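Local atomic coordinates of microbial serine proteinases; subtilisin (Bacillus subtilis, PDB entry 2GKO), a protein that probably cleaves peptide bonds as a cold-adapted, calcium-loaded serine endopeptidase of the subtilisin family. Residues 52-57 / 115-120; 58-63 / 119-124; 147-152 / 180-185; 154-157 / 161-164; 223-228 / 277-282. One frame throughout, in Å; residues are numbered along the deposited sequence.

Contact 1 (52-57 / 115-120); sequences KDFTVG and IAEAIR
Phe54 lays its ring against Ala118 of the helix, and almost everything that 52-57 and 115-120 have in common passes through this one side chain. The face of the ring makes a CH-pi contact: Ala118 CB stands over its centre, 3.7 Å from the centroid and only 9° off the normal. Ala118 CA adds to the cover, 3.6 Å from Phe54 CE1. At the ring edge the contact is aliphatic, Glu117 CG lying 3.7 Å from Phe54 CD1. With CG anti to the backbone N (chi1 -177°) the Glu117 methylene comes up to the ring, and the bend at chi2 turns the carboxylate onward. Polar bonding stays inside 52-57, where Asp53 OD1 takes Thr55 N at 2.9 Å in an Asx turn and Thr55 OG1 at 2.6 Å, fixing the bend where the strand gives out. A serine in place of Phe54 would probably open a gap between strand end and helix and uncover Ala118. Phe54 also meets the rings of Phe60 and Tyr101, the latter on strand 97-102, while Ile115 and Ile119 carry other flanks of helix 112-129 onto strand 133-137 and helix 146-157.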
# COMPACT_ATOMS: atom_id res chain seq x y z
N LYS A 52 5.38 -16.79 2.76
CA LYS A 52 6.60 -17.22 2.07
C LYS A 52 7.73 -16.27 2.44
O LYS A 52 7.51 -15.06 2.59
CB LYS A 52 6.39 -17.25 0.56
CG LYS A 52 5.33 -18.27 0.12
CD LYS A 52 5.04 -18.23 -1.35
CE LYS A 52 4.12 -19.38 -1.78
NZ LYS A 52 3.59 -19.24 -3.15
N ASP A 53 8.92 -16.82 2.64
CA ASP A 53 10.07 -16.06 3.09
C ASP A 53 11.15 -16.07 2.00
O ASP A 53 11.78 -17.10 1.77
CB ASP A 53 10.60 -16.65 4.38
CG ASP A 53 11.69 -15.82 5.02
OD1 ASP A 53 12.17 -14.83 4.45
OD2 ASP A 53 12.10 -16.09 6.17
N PHE A 54 11.37 -14.91 1.40
CA PHE A 54 12.35 -14.73 0.33
C PHE A 54 13.72 -14.31 0.83
O PHE A 54 14.64 -14.11 0.01
CB PHE A 54 11.81 -13.73 -0.69
CG PHE A 54 10.63 -14.25 -1.44
CD1 PHE A 54 10.79 -14.84 -2.69
CD2 PHE A 54 9.36 -14.19 -0.89
CE1 PHE A 54 9.71 -15.33 -3.36
CE2 PHE A 54 8.28 -14.67 -1.58
CZ PHE A 54 8.45 -15.25 -2.81
N THR A 55 13.90 -14.25 2.15
CA THR A 55 15.17 -13.83 2.75
C THR A 55 16.04 -14.98 3.23
O THR A 55 17.16 -14.76 3.66
CB THR A 55 14.92 -12.87 3.92
OG1 THR A 55 14.40 -13.57 5.07
CG2 THR A 55 13.91 -11.81 3.55
N VAL A 56 15.48 -16.19 3.18
CA VAL A 56 16.17 -17.40 3.58
C VAL A 56 16.11 -18.33 2.37
O VAL A 56 15.00 -18.63 1.84
CB VAL A 56 15.52 -18.07 4.80
CG1 VAL A 56 16.15 -19.44 5.07
CG2 VAL A 56 15.67 -17.16 6.03
N GLY A 57 17.31 -18.74 1.95
CA GLY A 57 17.54 -19.50 0.73
C GLY A 57 17.27 -18.71 -0.54
O GLY A 57 16.99 -17.51 -0.50
N ILE A 115 13.63 -8.96 -2.94
CA ILE A 115 12.44 -8.20 -3.30
C ILE A 115 12.03 -8.52 -4.74
O ILE A 115 10.86 -8.74 -5.05
CB ILE A 115 12.70 -6.67 -3.14
CG1 ILE A 115 12.95 -6.31 -1.66
CG2 ILE A 115 11.54 -5.86 -3.68
CD1 ILE A 115 13.69 -5.01 -1.45
N ALA A 116 13.02 -8.54 -5.64
CA ALA A 116 12.75 -8.84 -7.04
C ALA A 116 12.19 -10.26 -7.22
O ALA A 116 11.26 -10.45 -7.97
CB ALA A 116 14.01 -8.63 -7.88
N GLU A 117 12.74 -11.23 -6.50
CA GLU A 117 12.27 -12.60 -6.58
C GLU A 117 10.82 -12.69 -6.12
O GLU A 117 10.00 -13.37 -6.72
CB GLU A 117 13.16 -13.51 -5.74
CG GLU A 117 12.80 -14.99 -5.81
CD GLU A 117 13.11 -15.63 -7.16
OE1 GLU A 117 13.67 -14.96 -8.07
OE2 GLU A 117 12.75 -16.82 -7.32
N ALA A 118 10.50 -11.96 -5.06
CA ALA A 118 9.13 -11.96 -4.55
C ALA A 118 8.13 -11.31 -5.48
O ALA A 118 7.00 -11.79 -5.64
CB ALA A 118 9.09 -11.28 -3.18
N ILE A 119 8.53 -10.21 -6.13
CA ILE A 119 7.68 -9.54 -7.10
C ILE A 119 7.40 -10.51 -8.25
O ILE A 119 6.28 -10.68 -8.66
CB ILE A 119 8.33 -8.25 -7.63
CG1 ILE A 119 8.48 -7.20 -6.51
CG2 ILE A 119 7.48 -7.65 -8.74
CD1 ILE A 119 9.42 -6.11 -6.89
N ARG A 120 8.46 -11.12 -8.78
CA ARG A 120 8.27 -12.07 -9.86
C ARG A 120 7.39 -13.23 -9.44
O ARG A 120 6.55 -13.65 -10.21
CB ARG A 120 9.61 -12.58 -10.38
CG ARG A 120 10.45 -11.51 -11.08
CD ARG A 120 11.77 -12.02 -11.55
NE ARG A 120 11.56 -13.18 -12.41
CZ ARG A 120 11.35 -13.13 -13.72
NH1 ARG A 120 11.14 -14.27 -14.38
NH2 ARG A 120 11.36 -11.96 -14.39

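Contact 2 (58-63 / 119-124); sequences TNFTDN and IRHAGD
Phe60 and His121 meet at the rim of the subtilase alpha/beta fold, where the short strand 61-62 runs antiparallel to strand 48-53 and the loop leading into it leans on helix 112-129. The contact is a single pair of rings. Phe60 CE1 comes down over one face of the imidazole, offset toward its rim, and lies 3.5 Å from His121 CE1. Beside it, Phe60 CZ is 3.7 Å from His121 NE2. The two centroids are 4.5 Å apart with the planes turned 43° against each other, an oblique meeting that is neither a parallel stack nor edge-to-face. Two torsions bring the rings together. Phe60 CG sits between the backbone N and the carbonyl carbon (chi1 63°), which sends the ring off the loop toward the helix, and His121 CG points anti to its own N (chi1 -174°), reaching outward to receive it.

The rotation of the imidazole is further fixed by a hydrogen bond between His121 NE2 and Lys52 NZ. A lysine normally donates, so the histidine is probably neutral, with NE2 as acceptor. Lys52 also packs its side chain against Phe60 and so touches both members of the pair. On another flank of the helix, Ile119 and Ala122 pack onto strand 133-137. At the end of strand 61-62, Asp62 OD2 accepts from Asn63 N at 2.9 Å, the donor approaching from above the carboxylate plane.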
# COMPACT_ATOMS: atom_id res chain seq x y z
N THR A 58 17.44 -19.38 -1.67
CA THR A 58 16.56 -19.12 -2.81
C THR A 58 15.63 -20.32 -2.84
O THR A 58 15.86 -21.33 -2.16
CB THR A 58 17.30 -18.97 -4.16
OG1 THR A 58 18.41 -19.88 -4.23
CG2 THR A 58 17.91 -17.56 -4.31
N ASN A 59 14.53 -20.20 -3.56
CA ASN A 59 14.03 -18.91 -4.01
C ASN A 59 13.30 -18.32 -2.79
O ASN A 59 13.45 -17.14 -2.43
CB ASN A 59 13.11 -19.13 -5.20
CG ASN A 59 13.87 -19.67 -6.42
OD1 ASN A 59 14.19 -18.91 -7.34
ND2 ASN A 59 14.19 -20.97 -6.42
N PHE A 60 12.55 -19.20 -2.13
CA PHE A 60 11.88 -18.88 -0.87
C PHE A 60 11.65 -20.13 -0.05
O PHE A 60 11.65 -21.26 -0.57
CB PHE A 60 10.55 -18.18 -1.16
CG PHE A 60 9.55 -19.04 -1.90
CD1 PHE A 60 9.50 -19.02 -3.30
CD2 PHE A 60 8.66 -19.85 -1.22
CE1 PHE A 60 8.59 -19.80 -3.98
CE2 PHE A 60 7.74 -20.64 -1.90
CZ PHE A 60 7.71 -20.61 -3.29
N THR A 61 11.42 -19.93 1.25
CA THR A 61 10.95 -20.97 2.15
C THR A 61 9.45 -20.76 2.32
O THR A 61 9.03 -19.69 2.71
CB THR A 61 11.68 -20.86 3.49
OG1 THR A 61 13.09 -21.07 3.29
CG2 THR A 61 11.25 -21.96 4.45
N ASP A 62 8.68 -21.79 2.01
CA ASP A 62 7.24 -21.78 2.12
C ASP A 62 6.80 -21.98 3.56
O ASP A 62 7.57 -22.50 4.37
CB ASP A 62 6.62 -22.87 1.24
CG ASP A 62 5.25 -22.51 0.75
OD1 ASP A 62 4.68 -23.28 -0.04
OD2 ASP A 62 4.66 -21.45 1.10
N ASN A 63 5.57 -21.54 3.85
CA ASN A 63 4.96 -21.67 5.17
C ASN A 63 5.80 -20.98 6.24
O ASN A 63 5.91 -21.46 7.38
CB ASN A 63 4.73 -23.15 5.51
CG ASN A 63 3.80 -23.84 4.53
OD1 ASN A 63 2.66 -23.41 4.33
ND2 ASN A 63 4.28 -24.92 3.91
N ILE A 119 8.53 -10.21 -6.13
CA ILE A 119 7.68 -9.54 -7.10
C ILE A 119 7.40 -10.51 -8.25
O ILE A 119 6.28 -10.68 -8.66
CB ILE A 119 8.33 -8.25 -7.63
CG1 ILE A 119 8.48 -7.20 -6.51
CG2 ILE A 119 7.48 -7.65 -8.74
CD1 ILE A 119 9.42 -6.11 -6.89
N ARG A 120 8.46 -11.12 -8.78
CA ARG A 120 8.27 -12.07 -9.86
C ARG A 120 7.39 -13.23 -9.44
O ARG A 120 6.55 -13.65 -10.21
CB ARG A 120 9.61 -12.58 -10.38
CG ARG A 120 10.45 -11.51 -11.08
CD ARG A 120 11.77 -12.02 -11.55
NE ARG A 120 11.56 -13.18 -12.41
CZ ARG A 120 11.35 -13.13 -13.72
NH1 ARG A 120 11.14 -14.27 -14.38
NH2 ARG A 120 11.36 -11.96 -14.39
N HIS A 121 7.60 -13.75 -8.24
CA HIS A 121 6.81 -14.88 -7.75
C HIS A 121 5.33 -14.54 -7.66
O HIS A 121 4.47 -15.34 -8.04
CB HIS A 121 7.34 -15.40 -6.42
CG HIS A 121 6.64 -16.63 -5.95
ND1 HIS A 121 6.66 -17.81 -6.67
CD2 HIS A 121 5.84 -16.86 -4.88
CE1 HIS A 121 5.94 -18.72 -6.03
NE2 HIS A 121 5.43 -18.17 -4.95
N ALA A 122 5.01 -13.33 -7.20
CA ALA A 122 3.64 -12.88 -7.12
C ALA A 122 3.02 -12.87 -8.51
O ALA A 122 1.90 -13.30 -8.69
CB ALA A 122 3.57 -11.49 -6.49
N GLY A 123 3.76 -12.37 -9.50
CA GLY A 123 3.29 -12.40 -10.88
C GLY A 123 3.08 -13.82 -11.39
O GLY A 123 2.07 -14.08 -12.05
N ASP A 124 3.99 -14.71 -11.07
CA ASP A 124 3.92 -16.11 -11.51
C ASP A 124 2.72 -16.80 -10.88
O ASP A 124 2.06 -17.63 -11.52
CB ASP A 124 5.20 -16.85 -11.18
CG ASP A 124 6.36 -16.42 -12.05
OD1 ASP A 124 7.50 -16.64 -11.65
OD2 ASP A 124 6.19 -15.85 -13.15

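Contact 3 (147-152 / 180-185); sequences LITNAV and GALVNA. With NA (sodium ion), chain F.
Leu182 pushes its two methyl groups against Thr149 and Val152 of helix 146-157, seating the sodium-binding loop of this subtilase on the helix. The tight part is here. Leu182 CD2 is 3.4 Å from Thr149 OG1, and Leu182 CD1 sits 3.8 Å from Thr149 CA and 4.0 Å from Val152 CG2, so the branched end straddles the step between one turn of the helix and the next. Thr149 OG1 is not wasted on this apolar neighbour, since it is also hydrogen-bonded to Glu144 OE2 and Ser145 O. Cutting Leu182 back to an alanine would take away both methyls and is likely to open a gap beside Thr149 and Val152, weakening the seat of the metal loop.

Toward Asn184 the contact thins out. Val152 CG1, anti to the backbone N (chi1 166°), reaches Asn184 O at 3.8 Å and Asn184 CB at 4.1 Å, and the amide turns aside to hydrogen-bond Asp153 OD1 through ND2. Val183, at the outside of the turn, is exposed and stays clear of the helix. Behind Leu182 the loop curls round the cation, consistent with the weaker cation site known in subtilisins: the carbonyl oxygens of Gly180, Leu182 and Ala185 each bind sodium at 2.3 Å, and two waters join them. A type I turn from Leu182 to Ala185 sets up this curl, and Leu182 O does double duty, binding the metal and accepting Ala185 N at 3.1 Å.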
# COMPACT_ATOMS: atom_id res chain seq x y z
N LEU A 147 17.06 -4.77 -10.77
CA LEU A 147 16.43 -6.04 -10.40
C LEU A 147 14.97 -5.79 -10.00
O LEU A 147 14.07 -6.48 -10.46
CB LEU A 147 17.19 -6.71 -9.24
CG LEU A 147 18.57 -7.27 -9.57
CD1 LEU A 147 19.28 -7.70 -8.30
CD2 LEU A 147 18.42 -8.45 -10.54
N ILE A 148 14.76 -4.78 -9.16
CA ILE A 148 13.41 -4.50 -8.68
C ILE A 148 12.56 -3.91 -9.80
O ILE A 148 11.41 -4.30 -10.03
CB ILE A 148 13.46 -3.56 -7.46
CG1 ILE A 148 14.04 -4.32 -6.26
CG2 ILE A 148 12.06 -3.02 -7.15
CD1 ILE A 148 14.42 -3.44 -5.10
N THR A 149 13.11 -2.94 -10.52
CA THR A 149 12.41 -2.36 -11.67
C THR A 149 11.93 -3.41 -12.68
O THR A 149 10.76 -3.42 -13.09
CB THR A 149 13.32 -1.37 -12.37
OG1 THR A 149 13.51 -0.21 -11.55
CG2 THR A 149 12.68 -0.84 -13.64
N ASN A 150 12.83 -4.30 -13.08
CA ASN A 150 12.50 -5.32 -14.07
C ASN A 150 11.44 -6.29 -13.56
O ASN A 150 10.57 -6.73 -14.32
CB ASN A 150 13.74 -6.06 -14.53
CG ASN A 150 14.67 -5.18 -15.36
OD1 ASN A 150 14.29 -4.08 -15.76
ND2 ASN A 150 15.89 -5.66 -15.59
N ALA A 151 11.51 -6.60 -12.27
CA ALA A 151 10.54 -7.47 -11.62
C ALA A 151 9.17 -6.80 -11.60
O ALA A 151 8.17 -7.43 -11.92
CB ALA A 151 11.00 -7.82 -10.22
N VAL A 152 9.13 -5.50 -11.28
CA VAL A 152 7.88 -4.73 -11.31
C VAL A 152 7.25 -4.76 -12.69
O VAL A 152 6.05 -5.01 -12.84
CB VAL A 152 8.09 -3.27 -10.83
CG1 VAL A 152 6.92 -2.37 -11.17
CG2 VAL A 152 8.35 -3.26 -9.32
N GLY A 180 8.37 3.35 -5.99
CA GLY A 180 7.26 4.27 -6.19
C GLY A 180 7.33 5.07 -7.48
O GLY A 180 6.31 5.22 -8.17
N ALA A 181 8.53 5.54 -7.83
CA ALA A 181 8.72 6.42 -8.96
C ALA A 181 8.65 5.69 -10.30
O ALA A 181 8.66 6.34 -11.35
CB ALA A 181 10.07 7.11 -8.86
N LEU A 182 8.57 4.37 -10.29
CA LEU A 182 8.44 3.60 -11.52
C LEU A 182 7.13 3.84 -12.22
O LEU A 182 6.10 4.03 -11.59
CB LEU A 182 8.59 2.12 -11.25
CG LEU A 182 9.92 1.70 -10.69
CD1 LEU A 182 9.91 0.23 -10.38
CD2 LEU A 182 11.05 2.07 -11.67
N VAL A 183 7.15 3.82 -13.54
CA VAL A 183 5.94 4.10 -14.27
C VAL A 183 4.85 3.03 -14.03
O VAL A 183 3.67 3.33 -14.09
CB VAL A 183 6.23 4.32 -15.80
CG1 VAL A 183 6.47 2.99 -16.51
CG2 VAL A 183 5.10 5.09 -16.43
N ASN A 184 5.27 1.80 -13.72
CA ASN A 184 4.34 0.70 -13.45
C ASN A 184 4.09 0.44 -11.97
O ASN A 184 3.56 -0.61 -11.63
CB ASN A 184 4.82 -0.57 -14.17
CG ASN A 184 4.67 -0.47 -15.68
OD1 ASN A 184 3.77 0.21 -16.17
ND2 ASN A 184 5.56 -1.13 -16.42
N ALA A 185 4.42 1.41 -11.12
CA ALA A 185 4.05 1.37 -9.70
C ALA A 185 3.23 2.59 -9.33
O ALA A 185 3.50 3.68 -9.79
CB ALA A 185 5.30 1.30 -8.83
NA NA F . 5.02 5.38 -10.02
O HOH W 1 3.13 6.67 -9.42
O HOH W 2 5.72 7.39 -11.04

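Contact 4 (154-157 / 161-164); sequences YAYD and LIIA
Helix 146-157 ends only three residues before strand 161-165 begins, and the chain doubles back closely enough to put Tyr156 CA 6.2 Å from Leu161 CA. The side-chain contact is made by one methyl. Ile162 CD1 reaches from the strand into the last turn of the helix, 3.8 Å from Tyr156 CB and equally far from Tyr156 N. It also touches the ring at its edge, lying in the ring plane 3.9 Å from Tyr156 CD2, so the faces of the phenol play no part. Ala155 CB closes in more loosely, at 4.3 Å from Ile162 CD1. To get there Ile162 holds chi2 at 106°, away from a staggered value, which suggests that its outer methyl is steered by its surroundings. These two elements form the second half of a beta-alpha-beta crossover: strand 133-137, helix 146-157 and strand 161-165, with the two strands side by side and parallel in the main sheet. Ile162 helps fill the layer between helix and sheet, since it also packs on Ile135 and Met137 of the first strand. Leu161 starts out in the other direction, toward helices 248-265 and 271-283 across the sheet. Tyr156 runs anti to its main-chain nitrogen at CG (chi1 -165°), which carries the ring past Ile162 toward helix 271-283. There it packs on Val272, and its OH hydrogen-bonds Arg275 NH1. The carbonyl oxygen of Tyr156 goes to the same helix, taking a hydrogen bond from Asn271 ND2.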
# COMPACT_ATOMS: atom_id res chain seq x y z
N TYR A 154 7.77 -6.94 -15.09
CA TYR A 154 7.39 -8.32 -15.35
C TYR A 154 6.02 -8.63 -14.75
O TYR A 154 5.12 -9.15 -15.42
CB TYR A 154 8.45 -9.23 -14.77
CG TYR A 154 8.19 -10.71 -14.83
CD1 TYR A 154 8.54 -11.46 -15.94
CD2 TYR A 154 7.65 -11.39 -13.73
CE1 TYR A 154 8.33 -12.82 -15.98
CE2 TYR A 154 7.45 -12.76 -13.75
CZ TYR A 154 7.78 -13.47 -14.88
OH TYR A 154 7.58 -14.82 -14.92
N ALA A 155 5.88 -8.31 -13.47
CA ALA A 155 4.60 -8.55 -12.79
C ALA A 155 3.45 -7.74 -13.35
O ALA A 155 2.35 -8.25 -13.51
CB ALA A 155 4.76 -8.29 -11.28
N TYR A 156 3.69 -6.47 -13.67
CA TYR A 156 2.68 -5.59 -14.23
C TYR A 156 2.19 -6.10 -15.57
O TYR A 156 1.01 -6.14 -15.81
CB TYR A 156 3.22 -4.18 -14.37
CG TYR A 156 2.18 -3.13 -14.60
CD1 TYR A 156 1.87 -2.70 -15.87
CD2 TYR A 156 1.51 -2.54 -13.54
CE1 TYR A 156 0.95 -1.71 -16.09
CE2 TYR A 156 0.58 -1.55 -13.74
CZ TYR A 156 0.29 -1.14 -15.02
OH TYR A 156 -0.63 -0.14 -15.20
N ASP A 157 3.12 -6.56 -16.40
CA ASP A 157 2.79 -7.22 -17.67
C ASP A 157 1.92 -8.47 -17.48
O ASP A 157 1.11 -8.79 -18.35
CB ASP A 157 4.08 -7.60 -18.41
CG ASP A 157 3.82 -8.42 -19.66
OD1 ASP A 157 3.40 -7.80 -20.66
OD2 ASP A 157 3.98 -9.67 -19.73
N LEU A 161 -1.29 -5.55 -10.09
CA LEU A 161 -1.30 -4.14 -9.74
C LEU A 161 -0.27 -3.91 -8.63
O LEU A 161 -0.28 -4.61 -7.63
CB LEU A 161 -2.67 -3.70 -9.26
CG LEU A 161 -2.82 -2.22 -8.92
CD1 LEU A 161 -2.55 -1.33 -10.12
CD2 LEU A 161 -4.21 -1.98 -8.42
N ILE A 162 0.62 -2.95 -8.82
CA ILE A 162 1.69 -2.67 -7.85
C ILE A 162 1.48 -1.31 -7.20
O ILE A 162 1.44 -0.30 -7.87
CB ILE A 162 3.07 -2.74 -8.52
CG1 ILE A 162 3.34 -4.16 -9.06
CG2 ILE A 162 4.13 -2.36 -7.51
CD1 ILE A 162 3.25 -4.29 -10.53
N ILE A 163 1.33 -1.31 -5.88
CA ILE A 163 1.17 -0.10 -5.08
C ILE A 163 2.41 0.03 -4.21
O ILE A 163 2.87 -0.95 -3.65
CB ILE A 163 -0.09 -0.18 -4.17
CG1 ILE A 163 -1.33 -0.67 -4.94
CG2 ILE A 163 -0.35 1.17 -3.46
CD1 ILE A 163 -1.74 0.20 -6.06
N ALA A 164 2.95 1.24 -4.10
CA ALA A 164 4.15 1.47 -3.31
C ALA A 164 4.13 2.81 -2.59
O ALA A 164 3.53 3.77 -3.05
CB ALA A 164 5.38 1.41 -4.19

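Contact 5 (223-228 / 277-282); sequences DVEISA and ELQTRA. With CA (calcium ion), chain C.
Gln279 stretches from the helix to Glu225, where its NE2 gives OE2 a nearly straight hydrogen bond (2.8 Å, 169°). The glutamine chain is extended beyond CG and the acceptor lies in its amide plane, yet the bond meets Glu225 OE2 from well above the carboxylate plane, 53° out of it. Glu225 itself is bent at chi2, away from a staggered setting, which fits a carboxylate drawn over to its partners. Its OE2 is gripped a second time, in a salt bridge with Arg275 NE from the same helix, and that charge probably balances the buried carboxylate.

One residue on from this polar link, the contact turns apolar. Ile226 carries CG1 between the backbone N and the carbonyl carbon (chi1 65°), which leaves CG2 to press on Ala282 CB at 3.6 Å, while Ile226 CD1 reaches Leu278 CD1 more loosely at 4.4 Å. On another flank of the helix, Arg281 NE bonds Glu277 OE2 one turn back at 2.9 Å, in the guanidinium plane and on the anti lone pair of the oxygen.

Upstream on the chain, Asp223 OD1 binds calcium at 2.3 Å. Thr213 O, Asp216 OD1, Val218 O, Gln220 OE1 and a water complete the site. A strand of the central sheet covered by helix 271-283, with a calcium-binding loop leading into it, is how the subtilisin-type alpha/beta fold is built here.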
# COMPACT_ATOMS: atom_id res chain seq x y z
N ASP A 223 6.43 10.55 -10.93
CA ASP A 223 5.20 11.18 -10.45
C ASP A 223 4.59 10.46 -9.26
O ASP A 223 4.49 9.23 -9.24
CB ASP A 223 4.12 11.15 -11.54
CG ASP A 223 4.43 12.06 -12.68
OD1 ASP A 223 3.76 11.90 -13.74
OD2 ASP A 223 5.31 12.95 -12.61
N VAL A 224 4.20 11.24 -8.25
CA VAL A 224 3.28 10.80 -7.21
C VAL A 224 1.90 10.62 -7.87
O VAL A 224 1.54 11.38 -8.74
CB VAL A 224 3.20 11.81 -6.05
CG1 VAL A 224 2.09 11.45 -5.08
CG2 VAL A 224 4.58 11.92 -5.31
N GLU A 225 1.15 9.61 -7.44
CA GLU A 225 -0.06 9.21 -8.15
C GLU A 225 -1.31 9.52 -7.34
O GLU A 225 -2.20 10.19 -7.82
CB GLU A 225 0.02 7.72 -8.50
CG GLU A 225 -1.06 7.21 -9.44
CD GLU A 225 -0.59 6.07 -10.31
OE1 GLU A 225 0.61 5.85 -10.46
OE2 GLU A 225 -1.45 5.36 -10.89
N ILE A 226 -1.38 9.04 -6.11
CA ILE A 226 -2.52 9.27 -5.26
C ILE A 226 -2.04 9.45 -3.82
O ILE A 226 -0.87 9.17 -3.53
CB ILE A 226 -3.56 8.10 -5.37
CG1 ILE A 226 -2.97 6.79 -4.83
CG2 ILE A 226 -4.06 7.91 -6.80
CD1 ILE A 226 -3.94 5.65 -4.89
N SER A 227 -2.93 9.92 -2.96
CA SER A 227 -2.65 10.14 -1.56
C SER A 227 -3.57 9.30 -0.66
O SER A 227 -4.71 9.01 -1.01
CB SER A 227 -2.82 11.63 -1.24
OG SER A 227 -1.96 12.43 -2.03
N ALA A 228 -3.06 8.89 0.48
CA ALA A 228 -3.86 8.16 1.45
C ALA A 228 -3.33 8.41 2.84
O ALA A 228 -2.23 8.91 2.99
CB ALA A 228 -3.86 6.67 1.14
N GLU A 277 -9.32 3.42 -12.28
CA GLU A 277 -10.37 3.75 -11.33
C GLU A 277 -9.81 4.47 -10.11
O GLU A 277 -10.40 5.42 -9.64
CB GLU A 277 -11.18 2.50 -10.93
CG GLU A 277 -12.33 2.75 -9.95
CD GLU A 277 -13.43 3.63 -10.51
OE1 GLU A 277 -13.51 3.78 -11.75
OE2 GLU A 277 -14.22 4.14 -9.69
N LEU A 278 -8.67 4.03 -9.58
CA LEU A 278 -8.02 4.77 -8.50
C LEU A 278 -7.71 6.20 -8.90
O LEU A 278 -7.93 7.12 -8.14
CB LEU A 278 -6.71 4.08 -8.09
CG LEU A 278 -6.82 2.77 -7.31
CD1 LEU A 278 -5.43 2.16 -7.17
CD2 LEU A 278 -7.47 2.95 -5.94
N GLN A 279 -7.19 6.37 -10.10
CA GLN A 279 -6.83 7.69 -10.63
C GLN A 279 -8.06 8.58 -10.75
O GLN A 279 -8.03 9.74 -10.36
CB GLN A 279 -6.13 7.57 -11.98
CG GLN A 279 -4.69 7.10 -11.89
CD GLN A 279 -4.08 6.75 -13.23
OE1 GLN A 279 -4.65 7.05 -14.29
NE2 GLN A 279 -2.92 6.12 -13.20
N THR A 280 -9.14 8.02 -11.29
CA THR A 280 -10.40 8.76 -11.40
C THR A 280 -10.95 9.20 -10.06
O THR A 280 -11.33 10.35 -9.88
CB THR A 280 -11.44 7.86 -12.11
OG1 THR A 280 -11.00 7.64 -13.44
CG2 THR A 280 -12.78 8.56 -12.24
N ARG A 281 -11.02 8.25 -9.14
CA ARG A 281 -11.49 8.52 -7.79
C ARG A 281 -10.64 9.58 -7.07
O ARG A 281 -11.18 10.44 -6.38
CB ARG A 281 -11.48 7.23 -6.98
CG ARG A 281 -12.58 6.27 -7.38
CD ARG A 281 -12.75 5.19 -6.40
NE ARG A 281 -13.70 4.15 -6.84
CZ ARG A 281 -14.27 3.29 -6.02
NH1 ARG A 281 -15.10 2.38 -6.52
NH2 ARG A 281 -14.06 3.36 -4.72
N ALA A 282 -9.32 9.50 -7.23
CA ALA A 282 -8.42 10.47 -6.62
C ALA A 282 -8.72 11.86 -7.19
O ALA A 282 -8.78 12.84 -6.46
CB ALA A 282 -6.97 10.10 -6.91
CA CA C . 2.66 13.47 -15.06
O HOH W 3 1.41 13.71 -13.01

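How the contacts relate
The five contacts follow the subtilase sheet from one side of the chain's centre to the other. Contacts 1 and 2, with centres 5 Å apart, share helix 112-129 and the neighbouring strands 48-53 and 61-62. Contacts 3 and 4, 7 Å apart, share helix 146-157, and both segments of contact 4 fall between those of contact 3 in sequence. The two pairs meet where Ile119 packs on Ala151 and Ala155, helix against helix. Contact 5 comes last along the chain, with its centre about 28 Å from contacts 1 and 2. It approaches contact 3 between Ala185 and Glu225, bringing the sodium loop and the strand behind the calcium loop together beside one sheet.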